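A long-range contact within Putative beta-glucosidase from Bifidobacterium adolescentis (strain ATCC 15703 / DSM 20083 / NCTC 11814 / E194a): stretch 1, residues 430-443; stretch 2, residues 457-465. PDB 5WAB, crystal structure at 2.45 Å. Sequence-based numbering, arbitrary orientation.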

# COMPACT_ATOMS: atom_id res chain seq x y z
N GLN A 430 5.64 -9.05 26.59
CA GLN A 430 6.64 -9.49 25.63
C GLN A 430 7.94 -8.71 25.79
O GLN A 430 9.03 -9.25 25.56
CB GLN A 430 6.12 -9.34 24.21
CG GLN A 430 4.88 -10.16 23.92
CD GLN A 430 4.48 -10.05 22.46
OE1 GLN A 430 5.29 -9.71 21.61
NE2 GLN A 430 3.21 -10.34 22.18
N VAL A 431 7.85 -7.43 26.12
CA VAL A 431 9.06 -6.66 26.41
C VAL A 431 9.72 -7.16 27.68
O VAL A 431 10.95 -7.28 27.75
CB VAL A 431 8.73 -5.16 26.49
CG1 VAL A 431 9.98 -4.38 26.81
CG2 VAL A 431 8.14 -4.69 25.17
N GLU A 432 8.93 -7.47 28.71
CA GLU A 432 9.50 -8.00 29.95
C GLU A 432 10.23 -9.31 29.70
O GLU A 432 11.31 -9.53 30.26
CB GLU A 432 8.41 -8.20 31.01
CG GLU A 432 7.94 -6.91 31.66
CD GLU A 432 6.64 -7.10 32.43
OE1 GLU A 432 5.60 -6.56 31.99
OE2 GLU A 432 6.66 -7.81 33.46
N LEU A 433 9.66 -10.19 28.87
CA LEU A 433 10.33 -11.45 28.57
C LEU A 433 11.64 -11.21 27.84
O LEU A 433 12.64 -11.88 28.12
CB LEU A 433 9.41 -12.35 27.74
CG LEU A 433 10.09 -13.61 27.22
CD1 LEU A 433 10.36 -14.57 28.36
CD2 LEU A 433 9.23 -14.27 26.16
N LEU A 434 11.65 -10.27 26.90
CA LEU A 434 12.89 -9.95 26.20
C LEU A 434 13.96 -9.45 27.16
O LEU A 434 15.12 -9.87 27.07
CB LEU A 434 12.62 -8.91 25.11
CG LEU A 434 13.83 -8.31 24.39
CD1 LEU A 434 14.70 -9.39 23.76
CD2 LEU A 434 13.39 -7.29 23.35
N LYS A 435 13.59 -8.57 28.10
CA LYS A 435 14.55 -8.09 29.09
C LYS A 435 15.10 -9.23 29.93
O LYS A 435 16.30 -9.29 30.21
CB LYS A 435 13.91 -7.04 30.00
CG LYS A 435 13.56 -5.72 29.32
CD LYS A 435 12.56 -4.91 30.15
CE LYS A 435 12.67 -3.41 29.87
NZ LYS A 435 12.53 -3.08 28.42
N ALA A 436 14.23 -10.16 30.33
CA ALA A 436 14.66 -11.28 31.16
C ALA A 436 15.57 -12.22 30.38
O ALA A 436 16.57 -12.71 30.91
CB ALA A 436 13.45 -12.04 31.70
N VAL A 437 15.23 -12.50 29.12
CA VAL A 437 16.08 -13.36 28.31
C VAL A 437 17.44 -12.70 28.07
O VAL A 437 18.48 -13.35 28.13
CB VAL A 437 15.37 -13.73 26.99
CG1 VAL A 437 16.34 -14.39 26.02
CG2 VAL A 437 14.18 -14.64 27.27
N ALA A 438 17.44 -11.38 27.84
CA ALA A 438 18.69 -10.67 27.56
C ALA A 438 19.66 -10.71 28.73
O ALA A 438 20.87 -10.57 28.52
CB ALA A 438 18.40 -9.22 27.17
N ALA A 439 19.16 -10.91 29.95
CA ALA A 439 20.04 -10.99 31.11
C ALA A 439 20.87 -12.26 31.10
O ALA A 439 21.93 -12.29 31.74
CB ALA A 439 19.22 -10.91 32.40
N GLU A 440 20.42 -13.31 30.41
CA GLU A 440 21.15 -14.56 30.36
C GLU A 440 21.76 -14.87 28.99
O GLU A 440 22.62 -15.74 28.91
CB GLU A 440 20.25 -15.73 30.76
CG GLU A 440 20.91 -16.69 31.74
CD GLU A 440 21.21 -16.05 33.08
OE1 GLU A 440 20.28 -15.45 33.66
OE2 GLU A 440 22.36 -16.14 33.54
N ASN A 441 21.33 -14.18 27.94
CA ASN A 441 21.88 -14.42 26.61
C ASN A 441 21.68 -13.16 25.77
O ASN A 441 20.54 -12.78 25.49
CB ASN A 441 21.21 -15.63 25.95
CG ASN A 441 21.98 -16.15 24.75
OD1 ASN A 441 22.69 -15.41 24.08
ND2 ASN A 441 21.84 -17.44 24.48
N LYS A 442 22.78 -12.54 25.36
CA LYS A 442 22.72 -11.29 24.61
C LYS A 442 22.58 -11.51 23.11
O LYS A 442 22.25 -10.56 22.39
CB LYS A 442 23.95 -10.44 24.92
CG LYS A 442 24.51 -10.66 26.32
CD LYS A 442 25.27 -9.44 26.84
CE LYS A 442 24.33 -8.42 27.45
NZ LYS A 442 23.63 -8.94 28.66
N ASN A 443 22.83 -12.73 22.63
CA ASN A 443 22.75 -13.03 21.20
C ASN A 443 21.29 -13.31 20.85
O ASN A 443 20.87 -14.46 20.69
CB ASN A 443 23.65 -14.21 20.85
CG ASN A 443 25.11 -13.87 20.95
OD1 ASN A 443 25.53 -12.77 20.60
ND2 ASN A 443 25.91 -14.81 21.46
N ALA A 457 12.59 1.24 19.23
CA ALA A 457 13.65 1.81 20.06
C ALA A 457 13.53 1.56 21.56
O ALA A 457 14.58 1.36 22.20
CB ALA A 457 13.74 3.32 19.79
N PRO A 458 12.34 1.56 22.18
CA PRO A 458 12.30 1.34 23.64
C PRO A 458 12.93 0.04 24.11
O PRO A 458 13.34 -0.04 25.27
CB PRO A 458 10.80 1.39 23.96
CG PRO A 458 10.10 1.31 22.65
CD PRO A 458 11.02 1.95 21.67
N TRP A 459 13.01 -0.98 23.25
CA TRP A 459 13.55 -2.28 23.65
C TRP A 459 14.67 -2.79 22.75
O TRP A 459 15.19 -3.88 23.00
CB TRP A 459 12.43 -3.33 23.69
CG TRP A 459 11.58 -3.32 22.47
CD1 TRP A 459 10.38 -2.67 22.31
CD2 TRP A 459 11.85 -3.98 21.22
NE1 TRP A 459 9.90 -2.89 21.05
CE2 TRP A 459 10.77 -3.68 20.36
CE3 TRP A 459 12.89 -4.78 20.76
CZ2 TRP A 459 10.72 -4.17 19.05
CZ3 TRP A 459 12.83 -5.26 19.45
CH2 TRP A 459 11.75 -4.96 18.62
N ALA A 460 15.04 -2.04 21.70
CA ALA A 460 16.03 -2.52 20.74
C ALA A 460 17.38 -2.82 21.38
O ALA A 460 18.17 -3.58 20.80
CB ALA A 460 16.19 -1.50 19.62
N GLY A 461 17.68 -2.24 22.54
CA GLY A 461 18.95 -2.50 23.20
C GLY A 461 19.13 -3.93 23.65
O GLY A 461 20.26 -4.35 23.93
N ASN A 462 18.05 -4.69 23.76
CA ASN A 462 18.11 -6.08 24.18
C ASN A 462 18.21 -7.05 23.00
O ASN A 462 18.20 -8.27 23.22
CB ASN A 462 16.90 -6.42 25.05
CG ASN A 462 16.73 -5.46 26.21
OD1 ASN A 462 17.38 -5.60 27.25
ND2 ASN A 462 15.86 -4.47 26.04
N ALA A 463 18.30 -6.54 21.78
CA ALA A 463 18.36 -7.38 20.59
C ALA A 463 19.53 -6.96 19.73
O ALA A 463 19.70 -5.77 19.45
CB ALA A 463 17.06 -7.30 19.79
N LYS A 464 20.35 -7.93 19.32
CA LYS A 464 21.42 -7.65 18.39
C LYS A 464 20.91 -7.60 16.96
O LYS A 464 21.42 -6.82 16.15
CB LYS A 464 22.53 -8.70 18.52
N GLY A 465 19.90 -8.41 16.65
CA GLY A 465 19.30 -8.43 15.33
C GLY A 465 17.80 -8.22 15.41
O GLY A 465 17.14 -8.82 16.27
O HOH W 1 15.34 -1.98 26.77

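No direct hydrogen bond joins the two stretches among the modelled atoms; the polar link between them runs through a single water. That water accepts from Asn462 ND2 at 2.6 Å, donates to Pro458 O at 3.2 Å, and accepts a weak hydrogen bond from Lys435 NZ at 3.4 Å. Lys435 is therefore the only residue of the helix bonded to this water, and its CA-to-CB bond points sideways; the side chain, with chi4 in p, brings its end nearer, yet NZ remains 4.5 Å from Pro458 O, and the water, lying to one side of the line between them, bonds to both.

The example illustrates a general principle: a helix can pack against an irregular segment through shape and apolar contact while the polar groups make their hydrogen bonds within a stretch or to water. Asn462 shows this well. Its CA-to-CB bond points toward the helix and it has more area covered by the other stretch than any other residue here, but its direct contacts with the helix are van der Waals ones: CB lies 3.7 Å from Leu434 CG, and OD1 lies 3.8 Å from Ala438 CB. Asn462 ND2 donates to Trp459 O at 3.2 Å, within its own stretch, as well as to the water. The same carbonyl receives Asn462 N at 3.1 Å, so backbone and side chain together brace the turn that presents the residue.

Leu434, one helical turn before Ala438, also reaches Trp459: its CD2 approaches CE3 of the indole at 3.6 Å, obliquely. Val431, a turn earlier again, adds a looser contact, CG1 to Trp459 CB at 4.1 Å. The spacing of Val431, Leu434 and Ala438 places these residues along one side of the helix. Beyond it, Lys442 folds back so that its NZ donates to Ala438 O at 3.2 Å, while its own carbonyl O sits 4.3 Å from Lys464 CB, the last side-chain atom modelled in that residue.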